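Local coordinates for protein putative hydrolase (Shewanella frigidimarina, PDB 3LHO) that probably acts as an iron(II)-dependent dioxygenase of the 2-oxoadipate dioxygenase/decarboxylase family, here with nickel in its metal site, at residues A[5-10]-A[89-94]; A[18-23]-A[216-221]; A[55-60]-A[127-132]; A[156-161]-A[227-232]; A[162-167]-A[231-236]. All blocks are in the same frame, centred on the assembly; numbering follows the deposited sequence.

Interaction 1 of 5, residues A[5-10]-A[89-94]. With SO4 (sulfate ion), chain E.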
# COMPACT_ATOMS: atom_id res chain seq x y z
N ASP A 5 -3.10 20.18 0.01
CA ASP A 5 -2.96 19.92 1.44
C ASP A 5 -2.79 18.42 1.72
O ASP A 5 -3.61 17.59 1.30
CB ASP A 5 -4.17 20.46 2.17
CG ASP A 5 -4.06 20.29 3.66
OD1 ASP A 5 -4.32 19.18 4.12
OD2 ASP A 5 -3.72 21.26 4.37
N VAL A 6 -1.70 18.10 2.43
CA VAL A 6 -1.28 16.75 2.75
C VAL A 6 -2.33 16.04 3.59
O VAL A 6 -2.65 14.90 3.31
CB VAL A 6 0.11 16.74 3.41
CG1 VAL A 6 0.12 17.52 4.73
CG2 VAL A 6 0.62 15.31 3.59
N ASN A 7 -2.95 16.76 4.54
CA ASN A 7 -3.98 16.13 5.35
C ASN A 7 -5.18 15.74 4.52
O ASN A 7 -5.69 14.66 4.69
CB ASN A 7 -4.37 16.99 6.55
CG ASN A 7 -3.25 17.10 7.53
OD1 ASN A 7 -2.64 16.10 7.92
ND2 ASN A 7 -2.92 18.32 7.92
N ALA A 8 -5.61 16.62 3.61
CA ALA A 8 -6.72 16.32 2.73
C ALA A 8 -6.45 15.11 1.83
O ALA A 8 -7.36 14.32 1.59
CB ALA A 8 -7.05 17.55 1.87
N LEU A 9 -5.21 14.95 1.34
CA LEU A 9 -4.86 13.82 0.48
C LEU A 9 -4.99 12.49 1.20
O LEU A 9 -5.65 11.57 0.72
CB LEU A 9 -3.45 13.98 -0.12
CG LEU A 9 -2.87 12.86 -0.98
CD1 LEU A 9 -3.85 12.46 -2.11
CD2 LEU A 9 -1.54 13.26 -1.54
N PHE A 10 -4.36 12.39 2.37
CA PHE A 10 -4.50 11.19 3.17
C PHE A 10 -5.92 10.93 3.69
O PHE A 10 -6.34 9.78 3.70
CB PHE A 10 -3.47 11.18 4.29
CG PHE A 10 -2.07 10.99 3.78
CD1 PHE A 10 -1.70 9.80 3.20
CD2 PHE A 10 -1.12 12.01 3.85
CE1 PHE A 10 -0.41 9.61 2.73
CE2 PHE A 10 0.17 11.82 3.40
CZ PHE A 10 0.52 10.63 2.83
N PRO A 89 6.95 15.08 10.89
CA PRO A 89 7.05 13.66 11.29
C PRO A 89 5.71 12.98 11.58
O PRO A 89 5.66 11.77 11.59
CB PRO A 89 7.91 13.70 12.55
CG PRO A 89 7.57 15.01 13.15
CD PRO A 89 7.46 15.96 11.96
N LYS A 90 4.62 13.73 11.78
CA LYS A 90 3.30 13.12 11.91
C LYS A 90 2.79 12.49 10.60
O LYS A 90 1.88 11.67 10.63
CB LYS A 90 2.25 14.15 12.34
CG LYS A 90 2.45 14.70 13.76
CD LYS A 90 1.21 15.49 14.21
CE LYS A 90 1.41 16.16 15.58
NZ LYS A 90 2.22 17.42 15.52
N GLN A 91 3.34 12.92 9.46
CA GLN A 91 2.86 12.47 8.18
C GLN A 91 3.48 11.13 7.86
O GLN A 91 4.61 10.84 8.24
CB GLN A 91 3.11 13.52 7.09
CG GLN A 91 2.39 14.88 7.31
CD GLN A 91 0.90 14.75 7.35
OE1 GLN A 91 0.32 13.79 6.82
NE2 GLN A 91 0.26 15.70 7.98
N PRO A 92 2.72 10.26 7.19
CA PRO A 92 3.26 8.97 6.88
C PRO A 92 4.41 9.02 5.86
O PRO A 92 4.43 9.88 4.98
CB PRO A 92 2.05 8.23 6.29
CG PRO A 92 1.10 9.27 5.88
CD PRO A 92 1.30 10.38 6.83
N LYS A 93 5.34 8.08 5.92
CA LYS A 93 6.16 7.83 4.79
C LYS A 93 5.29 7.26 3.67
O LYS A 93 4.30 6.62 3.92
CB LYS A 93 7.27 6.79 5.11
CG LYS A 93 8.20 7.19 6.23
CD LYS A 93 9.21 6.07 6.46
CE LYS A 93 9.84 6.14 7.80
NZ LYS A 93 8.85 5.70 8.82
N VAL A 94 5.74 7.48 2.45
CA VAL A 94 5.06 7.04 1.25
C VAL A 94 5.97 6.09 0.47
O VAL A 94 7.06 6.43 0.03
CB VAL A 94 4.59 8.24 0.39
CG1 VAL A 94 4.02 7.73 -0.96
CG2 VAL A 94 3.60 9.08 1.20
S SO4 E . -6.75 20.06 -1.11
O1 SO4 E . -7.24 20.77 0.07
O2 SO4 E . -5.42 19.55 -0.84
O3 SO4 E . -7.65 18.94 -1.41
O4 SO4 E . -6.65 20.97 -2.26
O HOH W 1 -2.18 12.90 7.40
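One face of the F10 ring takes P92 CG, which stands 3.5 Å from the ring centroid and 18° off the normal, the geometry of a CH-pi contact displaced somewhat toward the rim. At the edge, V94 CG2 lies in the ring plane, 3.8 Å from CZ. The Q91 chain bends at chi2 (-61°), placing CD beside V6 CG2, and Q91 NE2 donates to N7 OD1 over 2.9 Å at an N-H...O angle of 163°. The acceptor is in the amide plane of Q91, whereas the donor sits above the carbonyl plane of N7. A water gives a short bond to Q91 OE1 and a longer one to N7 OD1, bridging the two amides. This joins the first turn of helix 6-20 to the entry of strand 93-99 in the main sheet. At the helix start D5 is the N-cap, its OD1 accepting from A8 N at 2.9 Å. V6 meets Q91 tip to tip, with CG2 3.6 Å from OE1.

Interaction 2 of 5, residues A[18-23]-A[216-221]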
# COMPACT_ATOMS: atom_id res chain seq x y z
N ILE A 18 -10.79 2.36 3.31
CA ILE A 18 -11.66 1.67 4.27
C ILE A 18 -12.90 1.05 3.62
O ILE A 18 -13.48 0.12 4.16
CB ILE A 18 -12.08 2.55 5.52
CG1 ILE A 18 -12.91 3.78 5.11
CG2 ILE A 18 -10.87 2.94 6.37
CD1 ILE A 18 -13.47 4.58 6.34
N LYS A 19 -13.29 1.53 2.44
CA LYS A 19 -14.32 0.88 1.67
C LYS A 19 -13.93 -0.53 1.29
O LYS A 19 -14.78 -1.39 1.27
CB LYS A 19 -14.69 1.67 0.41
CG LYS A 19 -15.26 3.04 0.68
CD LYS A 19 -15.46 3.79 -0.65
CE LYS A 19 -15.91 5.20 -0.43
NZ LYS A 19 -15.99 5.90 -1.75
N MSE A 20 -12.66 -0.75 0.96
CA MSE A 20 -12.12 -2.06 0.66
C MSE A 20 -11.78 -2.79 1.94
O MSE A 20 -11.78 -4.02 1.94
CB MSE A 20 -10.79 -1.98 -0.11
CG MSE A 20 -10.94 -1.60 -1.54
SE MSE A 20 -9.24 -1.61 -2.34
CE MSE A 20 -8.47 -0.05 -1.50
N THR A 21 -11.48 -2.04 3.00
CA THR A 21 -10.81 -2.58 4.19
C THR A 21 -11.54 -2.16 5.49
O THR A 21 -11.01 -1.38 6.31
CB THR A 21 -9.33 -2.10 4.23
OG1 THR A 21 -8.82 -2.06 2.89
CG2 THR A 21 -8.46 -3.01 5.08
N PRO A 22 -12.76 -2.68 5.69
CA PRO A 22 -13.54 -2.34 6.89
C PRO A 22 -12.81 -2.63 8.19
O PRO A 22 -13.01 -1.90 9.16
CB PRO A 22 -14.81 -3.19 6.77
CG PRO A 22 -14.52 -4.21 5.75
CD PRO A 22 -13.52 -3.60 4.81
N SER A 23 -11.96 -3.65 8.19
CA SER A 23 -11.16 -3.96 9.37
C SER A 23 -10.29 -2.77 9.83
O SER A 23 -10.13 -2.54 11.02
CB SER A 23 -10.25 -5.16 9.10
OG SER A 23 -11.02 -6.33 8.90
N ASP A 216 -9.24 -8.13 4.07
CA ASP A 216 -10.67 -8.19 3.91
C ASP A 216 -10.99 -8.69 2.48
O ASP A 216 -10.08 -9.01 1.72
CB ASP A 216 -11.29 -6.81 4.16
CG ASP A 216 -11.24 -6.41 5.64
OD1 ASP A 216 -11.59 -7.24 6.50
OD2 ASP A 216 -10.89 -5.27 5.94
N LYS A 217 -12.27 -8.72 2.13
CA LYS A 217 -12.69 -9.26 0.84
C LYS A 217 -13.51 -8.21 0.14
O LYS A 217 -14.25 -7.48 0.81
CB LYS A 217 -13.54 -10.53 1.04
CG LYS A 217 -12.75 -11.69 1.66
CD LYS A 217 -13.63 -12.95 1.89
CE LYS A 217 -14.56 -12.80 3.09
NZ LYS A 217 -15.05 -14.10 3.65
N VAL A 218 -13.42 -8.14 -1.19
CA VAL A 218 -14.31 -7.27 -1.98
C VAL A 218 -14.74 -7.98 -3.23
O VAL A 218 -14.10 -8.93 -3.65
CB VAL A 218 -13.64 -5.96 -2.41
CG1 VAL A 218 -13.41 -5.06 -1.22
CG2 VAL A 218 -12.34 -6.22 -3.20
N VAL A 219 -15.83 -7.51 -3.82
CA VAL A 219 -16.33 -8.04 -5.09
C VAL A 219 -15.74 -7.18 -6.21
O VAL A 219 -15.79 -5.96 -6.16
CB VAL A 219 -17.90 -8.03 -5.15
CG1 VAL A 219 -18.37 -8.52 -6.49
CG2 VAL A 219 -18.51 -8.85 -4.04
N VAL A 220 -15.11 -7.81 -7.19
CA VAL A 220 -14.64 -7.13 -8.38
C VAL A 220 -15.56 -7.46 -9.54
O VAL A 220 -15.90 -8.64 -9.78
CB VAL A 220 -13.16 -7.54 -8.65
CG1 VAL A 220 -12.72 -7.14 -10.07
CG2 VAL A 220 -12.32 -6.88 -7.59
N ASN A 221 -15.97 -6.43 -10.26
CA ASN A 221 -16.90 -6.57 -11.37
C ASN A 221 -16.15 -6.71 -12.68
O ASN A 221 -15.91 -5.76 -13.41
CB ASN A 221 -17.91 -5.43 -11.39
CG ASN A 221 -18.66 -5.30 -10.07
OD1 ASN A 221 -18.50 -4.32 -9.36
ND2 ASN A 221 -19.41 -6.33 -9.71
O HOH W 2 -14.47 -5.23 2.37
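S23 grips the carboxylate of D216 twice. Its OG donates to D216 OD1 at 2.6 Å, using the syn lone pair, and its backbone N donates to D216 OD2 at 3.0 Å with an N-H...O angle of 157°, 27° out of the carboxylate plane. The D216 CG is anti to its own carbonyl carbon (chi1 -71°), which carries the group toward the start of helix 22-32. P22 CD lies against the same oxygen, 3.3 Å from D216 OD2, and T21 CG2 approaches it as well. The acid thus joins the break between helices 6-20 and 22-32 to the beginning of strand 217-222, one arm of a two-stranded antiparallel hairpin. An alanine in place of D216 would probably leave S23 OG and S23 N without these acceptors and let the helix start shift against the strand. Farther out, a water donates to both M20 O and K217 O, and V218 CG1 sits 3.7 Å from M20 O. D216 is itself anchored through backbone bonds to S231 and C232.

Interaction 3 of 5, residues A[55-60]-A[127-132]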
# COMPACT_ATOMS: atom_id res chain seq x y z
N SER A 55 7.11 7.66 -11.02
CA SER A 55 7.36 9.09 -10.97
C SER A 55 6.03 9.82 -11.09
O SER A 55 5.85 10.84 -10.47
CB SER A 55 8.30 9.52 -12.08
OG SER A 55 9.56 8.86 -11.85
N VAL A 56 5.11 9.25 -11.87
CA VAL A 56 3.79 9.90 -12.03
C VAL A 56 2.98 9.91 -10.71
O VAL A 56 2.32 10.94 -10.34
CB VAL A 56 3.00 9.18 -13.10
CG1 VAL A 56 1.57 9.70 -13.18
CG2 VAL A 56 3.71 9.35 -14.45
N LEU A 57 2.99 8.77 -10.01
CA LEU A 57 2.33 8.68 -8.72
C LEU A 57 3.04 9.56 -7.72
O LEU A 57 2.41 10.22 -6.92
CB LEU A 57 2.29 7.24 -8.20
CG LEU A 57 1.14 6.33 -8.73
CD1 LEU A 57 1.25 5.98 -10.22
CD2 LEU A 57 1.02 5.06 -7.90
N ALA A 58 4.37 9.54 -7.73
CA ALA A 58 5.17 10.29 -6.76
C ALA A 58 4.91 11.80 -6.79
O ALA A 58 4.98 12.46 -5.74
CB ALA A 58 6.68 9.99 -6.94
N LYS A 59 4.57 12.33 -7.96
CA LYS A 59 4.33 13.78 -8.12
C LYS A 59 3.17 14.26 -7.25
O LYS A 59 3.12 15.43 -6.87
CB LYS A 59 4.07 14.16 -9.59
CG LYS A 59 5.32 14.34 -10.42
CD LYS A 59 6.00 15.66 -10.12
CE LYS A 59 7.21 15.85 -11.03
NZ LYS A 59 8.08 16.96 -10.54
N HIS A 60 2.23 13.37 -6.96
CA HIS A 60 1.12 13.71 -6.05
C HIS A 60 1.62 14.00 -4.66
O HIS A 60 0.94 14.65 -3.89
CB HIS A 60 0.03 12.63 -6.07
CG HIS A 60 -0.70 12.56 -7.37
ND1 HIS A 60 -1.93 13.17 -7.56
CD2 HIS A 60 -0.33 12.06 -8.57
CE1 HIS A 60 -2.28 13.03 -8.82
NE2 HIS A 60 -1.34 12.37 -9.46
N ASP A 127 -6.72 15.32 -8.88
CA ASP A 127 -6.45 15.13 -7.46
C ASP A 127 -6.78 13.76 -6.94
O ASP A 127 -6.25 13.39 -5.90
CB ASP A 127 -7.13 16.19 -6.57
CG ASP A 127 -8.67 16.20 -6.67
OD1 ASP A 127 -9.30 15.53 -7.53
OD2 ASP A 127 -9.27 16.91 -5.85
N ASN A 128 -7.69 13.05 -7.60
CA ASN A 128 -8.14 11.77 -7.10
C ASN A 128 -7.38 10.63 -7.70
O ASN A 128 -7.77 9.47 -7.46
CB ASN A 128 -9.65 11.57 -7.33
CG ASN A 128 -10.01 11.41 -8.79
OD1 ASN A 128 -9.38 11.99 -9.66
ND2 ASN A 128 -10.99 10.57 -9.07
N PHE A 129 -6.32 10.89 -8.47
CA PHE A 129 -5.72 9.79 -9.22
C PHE A 129 -5.25 8.61 -8.34
O PHE A 129 -5.47 7.45 -8.70
CB PHE A 129 -4.57 10.24 -10.13
CG PHE A 129 -3.91 9.05 -10.88
CD1 PHE A 129 -4.66 8.32 -11.81
CD2 PHE A 129 -2.63 8.63 -10.59
CE1 PHE A 129 -4.16 7.27 -12.45
CE2 PHE A 129 -2.10 7.56 -11.24
CZ PHE A 129 -2.85 6.85 -12.16
N ILE A 130 -4.61 8.87 -7.21
CA ILE A 130 -4.06 7.75 -6.44
C ILE A 130 -5.17 6.93 -5.70
O ILE A 130 -4.90 5.88 -5.17
CB ILE A 130 -2.94 8.19 -5.47
CG1 ILE A 130 -3.49 9.04 -4.35
CG2 ILE A 130 -1.72 8.90 -6.24
CD1 ILE A 130 -2.45 9.27 -3.22
N TYR A 131 -6.40 7.44 -5.68
CA TYR A 131 -7.55 6.67 -5.20
C TYR A 131 -8.70 6.61 -6.22
O TYR A 131 -9.88 6.52 -5.84
CB TYR A 131 -8.05 7.18 -3.83
CG TYR A 131 -8.36 8.68 -3.77
CD1 TYR A 131 -7.33 9.61 -3.52
CD2 TYR A 131 -9.66 9.16 -4.02
CE1 TYR A 131 -7.58 10.95 -3.50
CE2 TYR A 131 -9.93 10.55 -4.00
CZ TYR A 131 -8.86 11.43 -3.71
OH TYR A 131 -9.05 12.77 -3.67
N SER A 132 -8.34 6.63 -7.51
CA SER A 132 -9.32 6.72 -8.62
C SER A 132 -9.86 5.31 -9.00
O SER A 132 -10.82 5.17 -9.73
CB SER A 132 -8.66 7.37 -9.89
OG SER A 132 -7.47 6.64 -10.31
O HOH W 3 -3.29 14.87 -5.54
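L57 and F129 make the first contact along helix 54-62: L57 CD1 meets F129 CE2 at 3.8 Å, lying at the edge of the phenyl ring and close to its plane, the side chains crossing at about a right angle. One turn later comes H60, whose CG is anti to its own carbonyl carbon (chi1 -68°). Its imidazole has I130 CG2 over one face, 4.0 Å from H60 CG, while F129 CB comes within 3.8 Å of H60 CE1 from an oblique direction. Its two nitrogens have polar partners: NE2 is hydrogen-bonded to T124 O, and ND1 lies 3.0 Å from a water in the ring plane, which also gives a weak bond to D127 O. With both nitrogens engaged, the rotation of the imidazole is likely to be fixed. Across the contact, F129 O accepts from S132 N and from S132 OG, the latter at 2.7 Å, which ties the short turn together. L57 also packs on strands 39-47 and 93-99, and I130 on helix 6-20. What results is helix-to-loop core packing, in which a 3-10 turn between helices 106-116 and 140-149 inserts two apolar residues against helix 54-62.

Interaction 4 of 5, residues A[156-161]-A[227-232]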
# COMPACT_ATOMS: atom_id res chain seq x y z
N VAL A 156 -3.29 -5.14 -8.97
CA VAL A 156 -3.44 -3.84 -9.63
C VAL A 156 -4.48 -3.93 -10.73
O VAL A 156 -5.34 -3.05 -10.84
CB VAL A 156 -2.12 -3.30 -10.20
CG1 VAL A 156 -2.42 -2.01 -10.94
CG2 VAL A 156 -1.12 -3.03 -9.11
N ALA A 157 -4.48 -5.03 -11.50
CA ALA A 157 -5.49 -5.22 -12.55
C ALA A 157 -6.91 -5.24 -11.97
O ALA A 157 -7.86 -4.64 -12.56
CB ALA A 157 -5.20 -6.51 -13.37
N ALA A 158 -7.09 -5.89 -10.81
CA ALA A 158 -8.44 -6.03 -10.19
C ALA A 158 -8.94 -4.75 -9.51
O ALA A 158 -10.15 -4.45 -9.57
CB ALA A 158 -8.51 -7.22 -9.20
N LEU A 159 -8.06 -4.03 -8.85
CA LEU A 159 -8.51 -2.91 -7.96
C LEU A 159 -8.08 -1.51 -8.41
O LEU A 159 -8.68 -0.50 -8.00
CB LEU A 159 -8.06 -3.20 -6.53
CG LEU A 159 -8.86 -4.36 -5.88
CD1 LEU A 159 -8.17 -4.84 -4.65
CD2 LEU A 159 -10.30 -3.94 -5.55
N GLY A 160 -7.09 -1.45 -9.28
CA GLY A 160 -6.60 -0.21 -9.84
C GLY A 160 -5.80 0.65 -8.86
O GLY A 160 -4.98 0.15 -8.07
N TYR A 161 -6.00 1.96 -8.97
CA TYR A 161 -5.22 2.95 -8.25
C TYR A 161 -5.92 3.32 -6.96
O TYR A 161 -6.83 4.14 -6.95
CB TYR A 161 -4.90 4.16 -9.15
CG TYR A 161 -3.89 3.74 -10.18
CD1 TYR A 161 -2.60 3.46 -9.81
CD2 TYR A 161 -4.27 3.45 -11.49
CE1 TYR A 161 -1.69 3.03 -10.70
CE2 TYR A 161 -3.33 2.94 -12.41
CZ TYR A 161 -2.07 2.76 -12.01
OH TYR A 161 -1.16 2.24 -12.90
N VAL A 227 -16.57 -11.43 -8.97
CA VAL A 227 -15.70 -12.31 -8.23
C VAL A 227 -15.26 -11.70 -6.91
O VAL A 227 -14.79 -10.55 -6.84
CB VAL A 227 -14.47 -12.66 -9.07
CG1 VAL A 227 -13.58 -13.60 -8.28
CG2 VAL A 227 -14.89 -13.29 -10.42
N GLU A 228 -15.38 -12.49 -5.84
CA GLU A 228 -14.85 -12.09 -4.55
C GLU A 228 -13.36 -12.38 -4.40
O GLU A 228 -12.91 -13.50 -4.57
CB GLU A 228 -15.68 -12.79 -3.47
CG GLU A 228 -15.60 -12.18 -2.14
CD GLU A 228 -16.65 -12.79 -1.22
OE1 GLU A 228 -17.85 -12.50 -1.38
OE2 GLU A 228 -16.27 -13.59 -0.37
N ILE A 229 -12.57 -11.36 -4.11
CA ILE A 229 -11.14 -11.53 -3.93
C ILE A 229 -10.67 -10.80 -2.66
O ILE A 229 -11.34 -9.89 -2.16
CB ILE A 229 -10.32 -11.02 -5.19
CG1 ILE A 229 -10.32 -9.49 -5.28
CG2 ILE A 229 -10.84 -11.71 -6.52
CD1 ILE A 229 -9.25 -8.90 -6.21
N PRO A 230 -9.50 -11.19 -2.15
CA PRO A 230 -8.91 -10.37 -1.09
C PRO A 230 -8.64 -8.95 -1.54
O PRO A 230 -8.17 -8.70 -2.67
CB PRO A 230 -7.58 -11.08 -0.80
CG PRO A 230 -7.76 -12.47 -1.36
CD PRO A 230 -8.59 -12.27 -2.56
N SER A 231 -8.91 -8.01 -0.65
CA SER A 231 -8.71 -6.61 -0.98
C SER A 231 -7.39 -6.17 -0.34
O SER A 231 -6.32 -6.34 -0.93
CB SER A 231 -9.92 -5.78 -0.53
OG SER A 231 -10.22 -6.03 0.83
N CYS A 232 -7.45 -5.65 0.88
CA CYS A 232 -6.24 -5.16 1.59
C CYS A 232 -6.21 -5.63 3.03
O CYS A 232 -7.27 -5.86 3.64
CB CYS A 232 -6.26 -3.64 1.67
SG CYS A 232 -6.54 -2.77 0.10
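The nearest CA atoms across the contact, L159 CA and S231 CA, are 7.9 Å apart, and A158 CA and I229 CA 8.8 Å, so the gap is bridged by side chains reaching from the helix and from I229, L159 meeting the main chain beyond the strand. This is a helix end packed on a hairpin: the last turn of helix 151-159 lies against strand 225-230, which pairs antiparallel with strand 217-222. The helix stops at G160, the first residue to leave helical angles, with a positive phi of 72°; G160 N still donates to V156 O at 2.8 Å. Apolar contact carries the interface. I229 places CG1 between its backbone N and carbonyl carbon (chi1 72°), and CD1 at the far end of that branch approaches A158. L159 CD1 reaches past I229 to the backbone where the strand ends, 4.3 Å from P230 O. The pair is buried among further elements: Y143 of helix 140-149 touches both A158 and I229, while L159 also meets V218 and M20. S231 has its polar tie elsewhere, its OG being hydrogen-bonded to M20 O and its carbonyl oxygen to W155 NE1. L159 CD1 lies 4.1 Å from S231 CA, whereas A158 CB comes to 3.5 Å from I229 CD1.

Interaction 5 of 5, residues A[162-167]-A[231-236]. With NI (nickel (II) ion), chain B.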
# COMPACT_ATOMS: atom_id res chain seq x y z
N ARG A 162 -5.51 2.67 -5.89
CA ARG A 162 -6.10 2.82 -4.55
C ARG A 162 -5.00 2.41 -3.57
O ARG A 162 -4.04 1.73 -3.96
CB ARG A 162 -7.35 1.94 -4.33
CG ARG A 162 -8.37 1.97 -5.41
CD ARG A 162 -9.51 1.01 -5.19
NE ARG A 162 -10.41 1.46 -4.13
CZ ARG A 162 -11.60 0.92 -3.86
NH1 ARG A 162 -12.09 -0.09 -4.58
NH2 ARG A 162 -12.31 1.38 -2.83
N ALA A 163 -5.07 2.84 -2.31
CA ALA A 163 -3.97 2.44 -1.35
C ALA A 163 -3.96 0.94 -1.23
O ALA A 163 -5.01 0.31 -1.10
CB ALA A 163 -4.15 3.09 0.05
N ASN A 164 -2.77 0.32 -1.28
CA ASN A 164 -2.65 -1.09 -1.00
C ASN A 164 -2.73 -1.36 0.49
O ASN A 164 -3.36 -2.32 0.91
CB ASN A 164 -1.35 -1.67 -1.55
CG ASN A 164 -1.16 -3.18 -1.20
OD1 ASN A 164 -0.48 -3.51 -0.25
ND2 ASN A 164 -1.79 -4.07 -1.97
N HIS A 165 -2.09 -0.50 1.29
CA HIS A 165 -2.29 -0.53 2.76
C HIS A 165 -1.86 0.75 3.43
O HIS A 165 -1.06 1.52 2.88
CB HIS A 165 -1.60 -1.75 3.42
CG HIS A 165 -0.12 -1.82 3.23
ND1 HIS A 165 0.48 -2.46 2.17
CD2 HIS A 165 0.89 -1.42 4.04
CE1 HIS A 165 1.79 -2.40 2.30
NE2 HIS A 165 2.07 -1.75 3.43
N PHE A 166 -2.46 1.00 4.60
CA PHE A 166 -1.92 1.90 5.62
C PHE A 166 -1.25 1.07 6.70
O PHE A 166 -1.69 -0.04 6.99
CB PHE A 166 -3.03 2.67 6.26
CG PHE A 166 -3.49 3.80 5.45
CD1 PHE A 166 -4.17 3.57 4.26
CD2 PHE A 166 -3.27 5.11 5.87
CE1 PHE A 166 -4.62 4.65 3.49
CE2 PHE A 166 -3.77 6.19 5.11
CZ PHE A 166 -4.37 5.94 3.91
N THR A 167 -0.21 1.65 7.30
CA THR A 167 0.52 1.04 8.39
C THR A 167 0.62 1.95 9.61
O THR A 167 1.16 3.05 9.51
CB THR A 167 1.94 0.66 7.96
OG1 THR A 167 1.86 -0.22 6.83
CG2 THR A 167 2.67 -0.03 9.14
N SER A 231 -8.91 -8.01 -0.65
CA SER A 231 -8.71 -6.61 -0.98
C SER A 231 -7.39 -6.17 -0.34
O SER A 231 -6.32 -6.34 -0.93
CB SER A 231 -9.92 -5.78 -0.53
OG SER A 231 -10.22 -6.03 0.83
N CYS A 232 -7.45 -5.65 0.88
CA CYS A 232 -6.24 -5.16 1.59
C CYS A 232 -6.21 -5.63 3.03
O CYS A 232 -7.27 -5.86 3.64
CB CYS A 232 -6.26 -3.64 1.67
SG CYS A 232 -6.54 -2.77 0.10
N PHE A 233 -5.00 -5.75 3.57
CA PHE A 233 -4.78 -5.79 4.99
C PHE A 233 -4.44 -4.38 5.55
O PHE A 233 -4.18 -3.45 4.79
CB PHE A 233 -3.63 -6.76 5.34
CG PHE A 233 -2.35 -6.52 4.61
CD1 PHE A 233 -1.53 -5.44 4.96
CD2 PHE A 233 -1.94 -7.36 3.59
CE1 PHE A 233 -0.33 -5.19 4.28
CE2 PHE A 233 -0.74 -7.14 2.92
CZ PHE A 233 0.07 -6.04 3.27
N TYR A 234 -4.50 -4.28 6.88
CA TYR A 234 -4.02 -3.16 7.69
C TYR A 234 -2.77 -3.68 8.41
O TYR A 234 -2.78 -4.77 8.97
CB TYR A 234 -5.10 -2.83 8.69
CG TYR A 234 -5.12 -1.48 9.39
CD1 TYR A 234 -4.70 -0.29 8.77
CD2 TYR A 234 -5.66 -1.38 10.68
CE1 TYR A 234 -4.77 0.94 9.44
CE2 TYR A 234 -5.75 -0.16 11.34
CZ TYR A 234 -5.33 1.00 10.70
OH TYR A 234 -5.42 2.20 11.37
N GLU A 235 -1.72 -2.88 8.40
CA GLU A 235 -0.39 -3.25 8.87
C GLU A 235 0.03 -2.40 10.09
O GLU A 235 -0.55 -1.35 10.34
CB GLU A 235 0.58 -3.05 7.73
CG GLU A 235 1.97 -3.67 7.89
CD GLU A 235 2.78 -3.58 6.58
OE1 GLU A 235 3.29 -2.48 6.28
OE2 GLU A 235 2.90 -4.61 5.85
N PHE A 236 1.02 -2.91 10.83
CA PHE A 236 1.53 -2.31 12.08
C PHE A 236 3.03 -2.42 12.03
O PHE A 236 3.56 -3.45 11.68
CB PHE A 236 0.93 -3.03 13.30
CG PHE A 236 -0.57 -3.18 13.19
CD1 PHE A 236 -1.40 -2.19 13.66
CD2 PHE A 236 -1.13 -4.27 12.54
CE1 PHE A 236 -2.78 -2.29 13.48
CE2 PHE A 236 -2.52 -4.37 12.37
CZ PHE A 236 -3.33 -3.38 12.83
NI NI B . 3.99 -1.86 4.33
O HOH W 4 -3.01 -4.91 1.57
O HOH W 5 4.36 -4.16 3.69
O HOH W 6 5.90 -2.39 4.80
O HOH W 7 5.31 -1.64 2.46
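H165 leaves its backbone with CB 3.4 Å from F233 O. CG follows, between the backbone N and carbonyl carbon (chi1 60°), and has F233 CE1 over one ring face at 3.5 Å. ND1 donates in the ring plane to N164 OD1 over 2.8 Å, on a lone pair. CD2 lies 3.4 Å from E235 OE1, and CE1 4.0 Å from F233 CE1. At the tip, NE2 binds nickel at 2.1 Å. E235 OE1 binds it at 2.2 Å, H41 supplies the third protein ligand, and three waters complete the site. T167 is second-shell: its OG1 donates to E235 OE1 over 2.7 Å, on the anti side and 33° out of the carboxylate plane. A valine in place of T167 would probably leave that metal-binding oxygen without its hydroxyl donor and the carboxylate freer to turn. Parallel pairing joins the backbones, E235 N donating to F166 O. Strand 165-169 lies between 39-47 and 235-239 in the mixed sheet, with Y234 packed on helices 6-20 and 22-32.

Helix 6-20 runs from interaction 1 at its start to interaction 2 at its end, whose centres lie about 23 Å apart. The centres of interactions 1 and 3 are about 13 Å apart, and the two touch where L9 packs on I130. Interactions 2 and 4, centres about 8 Å apart, share the hairpin of strands 217-222 and 225-230. Interaction 4 passes into interaction 5 through S231 and C232. Along the chain, 1 and 3 alternate and both close before 4 and 5 open; the segments of 2 enclose those of 3 and alternate with those of 4 and 5. Segments far apart in sequence are thereby gathered round the mixed sheet, whose metal-bearing strands in interaction 5 lie near the chain's centre.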